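Local coordinates for protein putative esterase (Sulfolobus solfataricus P2, PDB 2RAU) that probably acts as a lipase or esterase of the alpha/beta-hydrolase clan and binds calcium, at residues A[230-235]-A[239-244]; A[106-111]-A[212-217]; A[83-88]-A[344-349]. All coordinates share one frame; numbering follows the deposited sequence.

Interaction 1: residues A[230-235]-A[239-244]; sequences SPDPKY and SDFLMD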
ATOM      1  N   SER A 230      20.888  21.724   0.042  1.00 28.83           N
ATOM      2  CA  SER A 230      20.867  20.291   0.259  1.00 26.27           C
ATOM      3  C   SER A 230      21.615  19.895   1.534  1.00 30.15           C
ATOM      4  O   SER A 230      22.736  20.341   1.764  1.00 28.43           O
ATOM      5  CB  SER A 230      21.588  19.588  -0.867  1.00 25.26           C
ATOM      6  OG  SER A 230      21.612  18.196  -0.606  1.00 28.54           O
ATOM      7  N   PRO A 231      21.013  19.056   2.377  1.00 32.60           N
ATOM      8  CA  PRO A 231      21.803  18.520   3.507  1.00 34.03           C
ATOM      9  C   PRO A 231      23.060  17.724   3.078  1.00 37.79           C
ATOM     10  O   PRO A 231      23.994  17.590   3.857  1.00 39.17           O
ATOM     11  CB  PRO A 231      20.820  17.593   4.212  1.00 34.62           C
ATOM     12  CG  PRO A 231      19.454  18.066   3.790  1.00 33.60           C
ATOM     13  CD  PRO A 231      19.610  18.623   2.394  1.00 32.52           C
ATOM     14  N   ASP A 232      23.057  17.175   1.866  1.00 36.54           N
ATOM     15  CA  ASP A 232      24.227  16.498   1.275  1.00 34.31           C
ATOM     16  C   ASP A 232      24.787  17.435   0.208  1.00 35.14           C
ATOM     17  O   ASP A 232      24.158  17.700  -0.809  1.00 33.39           O
ATOM     18  CB  ASP A 232      23.792  15.188   0.687  1.00 33.98           C
ATOM     19  CG  ASP A 232      24.894  14.489  -0.091  1.00 28.76           C
ATOM     20  OD1 ASP A 232      25.923  15.094  -0.404  1.00 31.08           O
ATOM     21  OD2 ASP A 232      24.646  13.325  -0.454  1.00 40.64           O
ATOM     22  N   PRO A 233      25.991  17.955   0.443  1.00 37.94           N
ATOM     23  CA  PRO A 233      26.558  19.017  -0.381  1.00 38.15           C
ATOM     24  C   PRO A 233      26.928  18.618  -1.809  1.00 37.21           C
ATOM     25  O   PRO A 233      27.244  19.477  -2.610  1.00 34.84           O
ATOM     26  CB  PRO A 233      27.787  19.446   0.416  1.00 42.30           C
ATOM     27  CG  PRO A 233      28.170  18.221   1.180  1.00 41.15           C
ATOM     28  CD  PRO A 233      26.896  17.552   1.533  1.00 40.14           C
ATOM     29  N   LYS A 234      26.865  17.332  -2.122  1.00 35.65           N
ATOM     30  CA  LYS A 234      26.931  16.864  -3.504  1.00 36.95           C
ATOM     31  C   LYS A 234      25.815  17.450  -4.404  1.00 33.97           C
ATOM     32  O   LYS A 234      26.006  17.588  -5.611  1.00 36.27           O
ATOM     33  CB  LYS A 234      26.904  15.333  -3.499  1.00 37.60           C
ATOM     34  CG  LYS A 234      26.553  14.662  -4.771  1.00 46.67           C
ATOM     35  CD  LYS A 234      26.394  13.152  -4.545  1.00 42.75           C
ATOM     36  N   TYR A 235      24.682  17.858  -3.836  1.00 29.29           N
ATOM     37  CA  TYR A 235      23.544  18.320  -4.627  1.00 26.02           C
ATOM     38  C   TYR A 235      23.373  19.803  -4.495  1.00 28.61           C
ATOM     39  O   TYR A 235      23.748  20.384  -3.483  1.00 28.56           O
ATOM     40  CB  TYR A 235      22.272  17.631  -4.173  1.00 27.25           C
ATOM     41  CG  TYR A 235      22.326  16.146  -4.352  1.00 25.00           C
ATOM     42  CD1 TYR A 235      21.995  15.570  -5.544  1.00 23.67           C
ATOM     43  CD2 TYR A 235      22.709  15.322  -3.299  1.00 24.74           C
ATOM     44  CE1 TYR A 235      22.067  14.206  -5.704  1.00 24.27           C
ATOM     45  CE2 TYR A 235      22.791  13.961  -3.448  1.00 29.17           C
ATOM     46  CZ  TYR A 235      22.453  13.406  -4.648  1.00 29.31           C
ATOM     47  OH  TYR A 235      22.459  12.044  -4.792  1.00 24.92           O
ATOM     48  N   SER A 239      15.579  19.563  -2.865  1.00 24.89           N
ATOM     49  CA  SER A 239      14.704  18.750  -3.699  1.00 22.78           C
ATOM     50  C   SER A 239      15.484  17.831  -4.592  1.00 23.79           C
ATOM     51  O   SER A 239      15.043  16.724  -4.842  1.00 24.56           O
ATOM     52  CB  SER A 239      13.686  19.577  -4.485  1.00 26.92           C
ATOM     53  OG  SER A 239      14.276  20.444  -5.438  1.00 24.42           O
ATOM     54  N   ASP A 240      16.610  18.308  -5.105  1.00 24.03           N
ATOM     55  CA  ASP A 240      17.517  17.500  -5.911  1.00 23.73           C
ATOM     56  C   ASP A 240      18.008  16.258  -5.144  1.00 22.64           C
ATOM     57  O   ASP A 240      18.049  15.141  -5.686  1.00 23.71           O
ATOM     58  CB  ASP A 240      18.743  18.318  -6.317  1.00 23.49           C
ATOM     59  CG  ASP A 240      18.460  19.415  -7.351  1.00 28.50           C
ATOM     60  OD1 ASP A 240      17.306  19.570  -7.834  1.00 27.65           O
ATOM     61  OD2 ASP A 240      19.447  20.129  -7.668  1.00 28.68           O
ATOM     62  N   PHE A 241      18.402  16.495  -3.894  1.00 26.51           N
ATOM     63  CA  PHE A 241      18.888  15.467  -2.970  1.00 24.61           C
ATOM     64  C   PHE A 241      17.822  14.420  -2.700  1.00 21.98           C
ATOM     65  O   PHE A 241      18.068  13.200  -2.866  1.00 23.19           O
ATOM     66  CB  PHE A 241      19.374  16.160  -1.706  1.00 25.01           C
ATOM     67  CG  PHE A 241      19.438  15.281  -0.499  1.00 25.51           C
ATOM     68  CD1 PHE A 241      20.390  14.288  -0.390  1.00 32.34           C
ATOM     69  CD2 PHE A 241      18.565  15.483   0.565  1.00 26.96           C
ATOM     70  CE1 PHE A 241      20.475  13.526   0.764  1.00 35.89           C
ATOM     71  CE2 PHE A 241      18.641  14.710   1.697  1.00 28.02           C
ATOM     72  CZ  PHE A 241      19.590  13.742   1.797  1.00 30.06           C
ATOM     73  N   LEU A 242      16.598  14.861  -2.396  1.00 22.38           N
ATOM     74  CA  LEU A 242      15.523  13.949  -2.045  1.00 21.30           C
ATOM     75  C   LEU A 242      15.093  13.146  -3.247  1.00 24.47           C
ATOM     76  O   LEU A 242      14.934  11.930  -3.157  1.00 27.50           O
ATOM     77  CB  LEU A 242      14.309  14.668  -1.459  1.00 23.97           C
ATOM     78  CG  LEU A 242      14.580  15.305  -0.081  1.00 24.57           C
ATOM     79  CD1 LEU A 242      13.412  16.184   0.265  1.00 24.40           C
ATOM     80  CD2 LEU A 242      14.895  14.203   0.967  1.00 24.75           C
HETATM   81  N   MSE A 243      14.945  13.798  -4.398  1.00 23.86           N
HETATM   82  CA  MSE A 243      14.565  13.064  -5.625  1.00 22.18           C
HETATM   83  C   MSE A 243      15.658  12.094  -6.064  1.00 24.62           C
HETATM   84  O   MSE A 243      15.359  10.984  -6.510  1.00 23.60           O
HETATM   85  CB  MSE A 243      14.194  14.019  -6.747  1.00 24.38           C
HETATM   86  CG  MSE A 243      12.854  14.734  -6.500  1.00 28.51           C
HETATM   87 SE   MSE A 243      11.274  13.639  -6.474  0.75 27.13          SE
HETATM   88  CE  MSE A 243      11.086  13.307  -8.352  1.00 30.08           C
ATOM     89  N   ASP A 244      16.923  12.499  -5.945  1.00 25.50           N
ATOM     90  CA  ASP A 244      17.991  11.571  -6.288  1.00 25.13           C
ATOM     91  C   ASP A 244      18.065  10.393  -5.280  1.00 26.63           C
ATOM     92  O   ASP A 244      18.488   9.281  -5.664  1.00 23.32           O
ATOM     93  CB  ASP A 244      19.372  12.226  -6.480  1.00 23.16           C
ATOM     94  CG  ASP A 244      20.276  11.405  -7.339  1.00 24.76           C
ATOM     95  OD1 ASP A 244      19.876  11.121  -8.501  1.00 23.14           O
ATOM     96  OD2 ASP A 244      21.408  11.092  -6.876  1.00 24.78           O
TER
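Tyr235 and Phe241 carry most of this contact, in which the loop ahead of helix 238-248 folds back on the helix's first turns through a type I beta turn, Asp232 to Tyr235. Phe241, its CG swung anti to the backbone N (chi1 159°), extends from the helix into the bend of the loop. Pro231 crosses it at about a right angle, with CD 3.8 Å from Phe241 CD2, while Asp232 CB comes obliquely, from the same side of the ring, to CD1 and CE1. Ser230 OG packs against Phe241 CB and also bonds to Asp232 O at 2.6 Å. That carbonyl is gripped twice, for Tyr235 N reaches it from the opposite face of its plane and closes the turn. Asp232 OD1 accepts from Lys234 N, an Asx turn that stiffens the same bend. The Tyr235 ring lies over the helix backbone: Phe241 CA sits 3.9 Å from its centroid, a CH-pi contact. The two aromatic rings meet obliquely, planes 57° apart. Asp244, one turn further along, has a second partner in Tyr255, which bonds to its OD1. Asp244 OD2 takes the Tyr235 hydroxyl on its anti lone pair, with Tyr235 OH 2.5 Å away.

Interaction 2: residues A[106-111]-A[212-217]; sequences VPPFLK and GGPNNP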
ATOM      1  N   VAL A 106      -0.579   3.620  15.447  1.00 25.19           N
ATOM      2  CA  VAL A 106       0.628   3.745  16.320  1.00 23.73           C
ATOM      3  C   VAL A 106       1.069   5.238  16.475  1.00 23.69           C
ATOM      4  O   VAL A 106       1.277   5.940  15.486  1.00 26.48           O
ATOM      5  CB  VAL A 106       1.781   2.866  15.752  1.00 25.20           C
ATOM      6  CG1 VAL A 106       3.127   3.022  16.600  1.00 23.44           C
ATOM      7  CG2 VAL A 106       1.345   1.400  15.666  1.00 25.29           C
ATOM      8  N   PRO A 107       1.190   5.739  17.727  1.00 24.72           N
ATOM      9  CA  PRO A 107       1.678   7.089  17.860  1.00 25.51           C
ATOM     10  C   PRO A 107       3.130   7.230  17.378  1.00 26.14           C
ATOM     11  O   PRO A 107       3.955   6.338  17.562  1.00 25.80           O
ATOM     12  CB  PRO A 107       1.621   7.359  19.362  1.00 24.79           C
ATOM     13  CG  PRO A 107       0.810   6.271  19.927  1.00 24.92           C
ATOM     14  CD  PRO A 107       0.974   5.114  19.029  1.00 22.65           C
ATOM     15  N   PRO A 108       3.440   8.356  16.736  1.00 27.43           N
ATOM     16  CA  PRO A 108       4.763   8.534  16.185  1.00 26.88           C
ATOM     17  C   PRO A 108       5.843   8.762  17.236  1.00 25.56           C
ATOM     18  O   PRO A 108       7.043   8.594  16.953  1.00 27.28           O
ATOM     19  CB  PRO A 108       4.575   9.746  15.279  1.00 26.74           C
ATOM     20  CG  PRO A 108       3.512  10.575  15.977  1.00 31.01           C
ATOM     21  CD  PRO A 108       2.548   9.505  16.477  1.00 27.97           C
ATOM     22  N   PHE A 109       5.446   9.123  18.453  1.00 25.07           N
ATOM     23  CA  PHE A 109       6.422   9.485  19.488  1.00 24.11           C
ATOM     24  C   PHE A 109       6.829   8.292  20.332  1.00 27.57           C
ATOM     25  O   PHE A 109       7.696   8.438  21.177  1.00 28.16           O
ATOM     26  CB  PHE A 109       5.889  10.615  20.394  1.00 25.35           C
ATOM     27  CG  PHE A 109       4.536  10.333  20.977  1.00 24.53           C
ATOM     28  CD1 PHE A 109       4.393   9.529  22.109  1.00 27.06           C
ATOM     29  CD2 PHE A 109       3.401  10.778  20.326  1.00 24.56           C
ATOM     30  CE1 PHE A 109       3.153   9.242  22.599  1.00 27.57           C
ATOM     31  CE2 PHE A 109       2.180  10.492  20.815  1.00 28.69           C
ATOM     32  CZ  PHE A 109       2.052   9.685  21.940  1.00 28.42           C
ATOM     33  N   LEU A 110       6.196   7.139  20.159  1.00 25.16           N
ATOM     34  CA  LEU A 110       6.610   5.966  20.963  1.00 26.80           C
ATOM     35  C   LEU A 110       7.975   5.499  20.474  1.00 28.19           C
ATOM     36  O   LEU A 110       8.312   5.670  19.284  1.00 25.93           O
ATOM     37  CB  LEU A 110       5.585   4.805  20.863  1.00 27.71           C
ATOM     38  CG  LEU A 110       4.177   5.032  21.444  1.00 25.84           C
ATOM     39  CD1 LEU A 110       3.414   3.688  21.336  1.00 25.55           C
ATOM     40  CD2 LEU A 110       4.229   5.608  22.874  1.00 22.06           C
ATOM     41  N   LYS A 111       8.748   4.911  21.373  1.00 29.01           N
ATOM     42  CA  LYS A 111      10.077   4.416  21.025  1.00 31.31           C
ATOM     43  C   LYS A 111      10.447   3.157  21.774  1.00 29.61           C
ATOM     44  O   LYS A 111       9.957   2.890  22.859  1.00 27.61           O
ATOM     45  CB  LYS A 111      11.151   5.466  21.333  1.00 31.67           C
ATOM     46  CG  LYS A 111      11.190   5.855  22.753  1.00 38.06           C
ATOM     47  N   GLY A 212      10.028   8.586   5.645  1.00 27.90           N
ATOM     48  CA  GLY A 212       9.002   9.607   5.498  1.00 24.95           C
ATOM     49  C   GLY A 212       8.126   9.578   6.764  1.00 24.95           C
ATOM     50  O   GLY A 212       8.596   9.273   7.854  1.00 26.84           O
ATOM     51  N   GLY A 213       6.882   9.933   6.626  1.00 25.46           N
ATOM     52  CA  GLY A 213       5.956   9.882   7.769  1.00 26.62           C
ATOM     53  C   GLY A 213       6.062  11.066   8.692  1.00 27.16           C
ATOM     54  O   GLY A 213       6.785  12.041   8.422  1.00 25.54           O
ATOM     55  N   PRO A 214       5.311  11.025   9.793  1.00 28.07           N
ATOM     56  CA  PRO A 214       5.200  12.227  10.588  1.00 26.79           C
ATOM     57  C   PRO A 214       6.477  12.635  11.289  1.00 26.00           C
ATOM     58  O   PRO A 214       6.561  13.756  11.762  1.00 26.97           O
ATOM     59  CB  PRO A 214       4.135  11.875  11.618  1.00 26.44           C
ATOM     60  CG  PRO A 214       3.875  10.524  11.509  1.00 26.91           C
ATOM     61  CD  PRO A 214       4.499   9.920  10.339  1.00 26.64           C
ATOM     62  N   ASN A 215       7.426  11.720  11.401  1.00 24.05           N
ATOM     63  CA  ASN A 215       8.680  12.026  12.099  1.00 26.14           C
ATOM     64  C   ASN A 215       9.790  12.593  11.177  1.00 25.40           C
ATOM     65  O   ASN A 215      10.882  12.956  11.648  1.00 24.46           O
ATOM     66  CB  ASN A 215       9.196  10.806  12.866  1.00 27.37           C
ATOM     67  CG  ASN A 215       8.358  10.463  14.084  1.00 29.10           C
ATOM     68  OD1 ASN A 215       7.807  11.332  14.754  1.00 28.33           O
ATOM     69  ND2 ASN A 215       8.321   9.186  14.409  1.00 26.24           N
ATOM     70  N   ASN A 216       9.461  12.706   9.886  1.00 26.99           N
ATOM     71  CA  ASN A 216      10.341  13.247   8.833  1.00 26.04           C
ATOM     72  C   ASN A 216       9.679  14.356   7.983  1.00 23.11           C
ATOM     73  O   ASN A 216       9.356  14.173   6.776  1.00 23.79           O
ATOM     74  CB  ASN A 216      10.849  12.103   7.958  1.00 26.35           C
ATOM     75  CG  ASN A 216      11.671  11.163   8.734  1.00 28.03           C
ATOM     76  OD1 ASN A 216      12.759  11.541   9.203  1.00 27.60           O
ATOM     77  ND2 ASN A 216      11.139   9.938   8.986  1.00 24.76           N
ATOM     78  N   PRO A 217       9.472  15.515   8.589  1.00 22.21           N
ATOM     79  CA  PRO A 217       8.844  16.662   7.891  1.00 23.53           C
ATOM     80  C   PRO A 217       9.678  17.287   6.728  1.00 25.32           C
ATOM     81  O   PRO A 217       9.145  18.139   6.019  1.00 26.78           O
ATOM     82  CB  PRO A 217       8.633  17.667   9.011  1.00 24.25           C
ATOM     83  CG  PRO A 217       9.661  17.332  10.022  1.00 27.48           C
ATOM     84  CD  PRO A 217       9.726  15.837  10.010  1.00 23.74           C
TER
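Asn215 ND2 gives a nearly straight hydrogen bond to Pro108 O, 2.9 Å long with an N-H...O angle of 170°. The acceptor lies in the Asn215 amide plane, whereas the donor is tilted 28° from the plane of the Pro108 carbonyl. Asn215 CG stands anti to its own carbonyl carbon (chi1 -71°), which carries the amide across to the other loop, and OD1 comes to rest 3.6 Å from Pro108 CB. The same CB meets Pro214 CG at 3.9 Å, so Pro108 is touched by a proline ring and an amide together. Trp71 packs on both prolines and spans the junction. Behind Asn215, its neighbour Asn216 turns back on its own loop: ND2 bonds to Gly212 O at 2.9 Å, almost linearly. Each segment contains a type I beta turn, Pro107 to Leu110 and Gly213 to Asn216, and the bond joins a side chain of one to the backbone of the other. Pro108 and Pro214 are each the second residue of their turn, a usual place for proline. It is a small surface contact between two proline-containing turns in the loops of this probable alpha/beta hydrolase.

Interaction 3: residues A[83-88]-A[344-349]; sequences KSIVLY and SVVLKW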
ATOM      1  N   LYS A  83      -4.225   9.811 -11.192  1.00 29.93           N
ATOM      2  CA  LYS A  83      -2.971   9.356 -10.600  1.00 29.42           C
ATOM      3  C   LYS A  83      -3.180   8.418  -9.417  1.00 31.51           C
ATOM      4  O   LYS A  83      -2.213   8.085  -8.725  1.00 32.64           O
ATOM      5  CB  LYS A  83      -2.152  10.563 -10.085  1.00 30.88           C
ATOM      6  CG  LYS A  83      -1.780  11.594 -11.094  1.00 30.43           C
ATOM      7  CD  LYS A  83      -0.966  12.700 -10.408  1.00 28.76           C
ATOM      8  CE  LYS A  83      -0.673  13.853 -11.267  1.00 35.05           C
ATOM      9  NZ  LYS A  83       0.073  14.865 -10.474  1.00 36.20           N
ATOM     10  N   SER A  84      -4.425   7.969  -9.189  1.00 30.08           N
ATOM     11  CA  SER A  84      -4.757   7.165  -8.021  1.00 30.15           C
ATOM     12  C   SER A  84      -5.621   5.984  -8.432  1.00 27.22           C
ATOM     13  O   SER A  84      -6.722   6.171  -8.900  1.00 28.05           O
ATOM     14  CB  SER A  84      -5.465   8.037  -6.989  1.00 35.10           C
ATOM     15  OG  SER A  84      -6.060   7.232  -6.010  1.00 34.12           O
ATOM     16  N   ILE A  85      -5.093   4.768  -8.280  1.00 26.38           N
ATOM     17  CA  ILE A  85      -5.838   3.561  -8.687  1.00 26.32           C
ATOM     18  C   ILE A  85      -7.210   3.512  -8.003  1.00 26.64           C
ATOM     19  O   ILE A  85      -8.199   3.133  -8.636  1.00 26.45           O
ATOM     20  CB  ILE A  85      -4.996   2.251  -8.503  1.00 26.76           C
ATOM     21  CG1 ILE A  85      -5.641   1.047  -9.202  1.00 32.16           C
ATOM     22  CG2 ILE A  85      -4.703   1.909  -7.052  1.00 25.25           C
ATOM     23  CD1 ILE A  85      -6.030   1.256 -10.598  1.00 26.41           C
ATOM     24  N   VAL A  86      -7.278   3.878  -6.720  1.00 26.64           N
ATOM     25  CA  VAL A  86      -8.525   3.824  -5.964  1.00 26.43           C
ATOM     26  C   VAL A  86      -9.565   4.752  -6.569  1.00 27.44           C
ATOM     27  O   VAL A  86     -10.677   4.331  -6.904  1.00 24.63           O
ATOM     28  CB  VAL A  86      -8.305   4.113  -4.435  1.00 26.88           C
ATOM     29  CG1 VAL A  86      -9.654   4.376  -3.715  1.00 25.33           C
ATOM     30  CG2 VAL A  86      -7.531   2.990  -3.764  1.00 27.75           C
ATOM     31  N   LEU A  87      -9.194   6.011  -6.740  1.00 26.81           N
ATOM     32  CA  LEU A  87     -10.091   7.032  -7.295  1.00 26.42           C
ATOM     33  C   LEU A  87     -10.469   6.779  -8.769  1.00 25.84           C
ATOM     34  O   LEU A  87     -11.603   6.959  -9.177  1.00 26.57           O
ATOM     35  CB  LEU A  87      -9.490   8.408  -7.087  1.00 27.91           C
ATOM     36  CG  LEU A  87      -9.128   8.839  -5.635  1.00 25.29           C
ATOM     37  CD1 LEU A  87      -8.661  10.287  -5.625  1.00 25.99           C
ATOM     38  CD2 LEU A  87     -10.265   8.697  -4.606  1.00 25.35           C
ATOM     39  N   TYR A  88      -9.503   6.335  -9.547  1.00 26.56           N
ATOM     40  CA  TYR A  88      -9.693   5.992 -10.952  1.00 25.49           C
ATOM     41  C   TYR A  88     -10.694   4.863 -11.129  1.00 24.96           C
ATOM     42  O   TYR A  88     -11.609   4.953 -11.955  1.00 25.34           O
ATOM     43  CB  TYR A  88      -8.337   5.566 -11.564  1.00 25.97           C
ATOM     44  CG  TYR A  88      -8.431   5.323 -13.057  1.00 25.48           C
ATOM     45  CD1 TYR A  88      -8.299   6.385 -13.960  1.00 25.55           C
ATOM     46  CD2 TYR A  88      -8.678   4.052 -13.579  1.00 24.30           C
ATOM     47  CE1 TYR A  88      -8.379   6.172 -15.323  1.00 27.30           C
ATOM     48  CE2 TYR A  88      -8.739   3.858 -14.947  1.00 21.91           C
ATOM     49  CZ  TYR A  88      -8.598   4.911 -15.795  1.00 26.74           C
ATOM     50  OH  TYR A  88      -8.649   4.731 -17.147  1.00 25.83           O
ATOM     51  N   SER A 344      -5.562   2.565 -16.406  1.00 25.11           N
ATOM     52  CA  SER A 344      -6.417   2.157 -17.518  1.00 26.67           C
ATOM     53  C   SER A 344      -6.220   0.699 -17.901  1.00 25.26           C
ATOM     54  O   SER A 344      -7.143   0.077 -18.379  1.00 24.33           O
ATOM     55  CB  SER A 344      -6.174   3.032 -18.735  1.00 26.14           C
ATOM     56  OG  SER A 344      -4.825   2.893 -19.204  1.00 33.04           O
ATOM     57  N   VAL A 345      -5.024   0.152 -17.688  1.00 25.93           N
ATOM     58  CA  VAL A 345      -4.747  -1.246 -18.041  1.00 26.82           C
ATOM     59  C   VAL A 345      -5.418  -2.171 -17.025  1.00 24.65           C
ATOM     60  O   VAL A 345      -6.000  -3.195 -17.392  1.00 24.59           O
ATOM     61  CB  VAL A 345      -3.203  -1.531 -18.128  1.00 25.66           C
ATOM     62  CG1 VAL A 345      -2.947  -3.025 -18.467  1.00 28.00           C
ATOM     63  CG2 VAL A 345      -2.560  -0.589 -19.133  1.00 24.35           C
ATOM     64  N   VAL A 346      -5.374  -1.809 -15.735  1.00 23.75           N
ATOM     65  CA  VAL A 346      -6.112  -2.561 -14.725  1.00 23.51           C
ATOM     66  C   VAL A 346      -7.644  -2.537 -15.025  1.00 25.46           C
ATOM     67  O   VAL A 346      -8.314  -3.580 -15.010  1.00 27.05           O
ATOM     68  CB  VAL A 346      -5.847  -2.037 -13.289  1.00 21.61           C
ATOM     69  CG1 VAL A 346      -6.845  -2.719 -12.296  1.00 23.61           C
ATOM     70  CG2 VAL A 346      -4.393  -2.251 -12.854  1.00 27.64           C
ATOM     71  N   LEU A 347      -8.186  -1.372 -15.363  1.00 24.69           N
ATOM     72  CA  LEU A 347      -9.605  -1.261 -15.708  1.00 24.86           C
ATOM     73  C   LEU A 347      -9.958  -2.161 -16.890  1.00 24.46           C
ATOM     74  O   LEU A 347     -10.967  -2.825 -16.873  1.00 25.73           O
ATOM     75  CB  LEU A 347      -9.965   0.185 -16.063  1.00 24.08           C
ATOM     76  CG  LEU A 347     -11.444   0.543 -16.314  1.00 25.67           C
ATOM     77  CD1 LEU A 347     -12.239   0.313 -15.050  1.00 26.47           C
ATOM     78  CD2 LEU A 347     -11.616   2.000 -16.852  1.00 24.03           C
ATOM     79  N   LYS A 348      -9.125  -2.156 -17.918  1.00 25.01           N
ATOM     80  CA  LYS A 348      -9.393  -2.946 -19.099  1.00 26.01           C
ATOM     81  C   LYS A 348      -9.355  -4.428 -18.744  1.00 25.49           C
ATOM     82  O   LYS A 348     -10.180  -5.224 -19.223  1.00 24.69           O
ATOM     83  CB  LYS A 348      -8.378  -2.608 -20.186  1.00 27.34           C
ATOM     84  CG  LYS A 348      -8.529  -3.405 -21.435  1.00 30.75           C
ATOM     85  CD  LYS A 348      -7.465  -2.997 -22.459  1.00 38.56           C
ATOM     86  N   TRP A 349      -8.372  -4.815 -17.937  1.00 24.60           N
ATOM     87  CA  TRP A 349      -8.269  -6.194 -17.476  1.00 26.10           C
ATOM     88  C   TRP A 349      -9.529  -6.596 -16.704  1.00 27.05           C
ATOM     89  O   TRP A 349     -10.072  -7.677 -16.942  1.00 26.68           O
ATOM     90  CB  TRP A 349      -7.029  -6.366 -16.599  1.00 24.72           C
ATOM     91  CG  TRP A 349      -6.853  -7.752 -16.112  1.00 26.20           C
ATOM     92  CD1 TRP A 349      -6.274  -8.769 -16.768  1.00 28.77           C
ATOM     93  CD2 TRP A 349      -7.281  -8.269 -14.848  1.00 26.16           C
ATOM     94  NE1 TRP A 349      -6.299  -9.899 -15.999  1.00 28.09           N
ATOM     95  CE2 TRP A 349      -6.891  -9.610 -14.797  1.00 27.65           C
ATOM     96  CE3 TRP A 349      -7.893  -7.702 -13.729  1.00 23.76           C
ATOM     97  CZ2 TRP A 349      -7.154 -10.433 -13.680  1.00 29.60           C
ATOM     98  CZ3 TRP A 349      -8.168  -8.521 -12.621  1.00 25.96           C
ATOM     99  CH2 TRP A 349      -7.773  -9.858 -12.601  1.00 23.03           C
TER
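Tyr88 and Ile85, one turn apart on helix 85-91, reach across to helix 338-353, the tyrosine to Ser344 and the isoleucine to Val346. The CG of Tyr88 lies anti to the backbone N (chi1 -174°), which extends the ring toward the partner helix. The phenol oxygen ends against the Ser344 backbone and side chain, with Tyr88 OH 3.4 Å from Ser344 CB and about as far from its CA. Tyr88 CE2 lies 3.7 Å from Ser344 N and comes obliquely to the backbone. Ser344 OG does not answer the phenol; it bonds to Glu339 O, five residues back in the same helix. Ile85 does not aim its CB at the other helix, yet the end of its chain comes nearer, and Ile85 CD1 approaches Val346 CB at 4.3 Å, a looser touch than those of the tyrosine.

Both helices belong to what is probably an alpha/beta-hydrolase fold, built on a mixed sheet in which the strands from 94-100 to 320-324 pair in parallel. Helix 338-353 packs on that sheet through Val346, which touches Phe300 of strand 297-302 and Ile174 and Leu176 of strand 170-176. Leu347 adds a smaller share, with Leu347 CD2 3.9 Å from Tyr88 CE2. An alanine in place of Tyr88 would probably open a gap between the helices, leaving Ser344 CB without the phenol oxygen and the CD2 methyl of Leu347 without the ring carbon beside it. Asn343 packs against both Ile85 and Tyr88, and Glu339 also touches the tyrosine, so the ring spans about two turns of the C-terminal helix. Helix 85-91 starts just after Ser84, the N-cap residue, whose OG accepts a weak bond from Leu87 N at 3.4 Å.

Going from the N terminus, the first segment reached is 83-88, at the start of helix 85-91, whose partner in interaction 3 comes only with the C-terminal helix 338-353. That contact closes a loop of some 255 residues, and the other two lie nested inside it. Interaction 2 opens next, in the loop after strand 94-100, and closes about 100 residues later, just before helix 218-224. Interaction 1 follows in series, a local closure of the loop leading into helix 238-248; none of the three cross. Interaction 3 joins two helices of the main body, while interaction 2 ties a loop after strand 94-100 to one after strand 207-209. Those two contacts sit on opposite sides of the chain's centre, about 31 Å apart between centres.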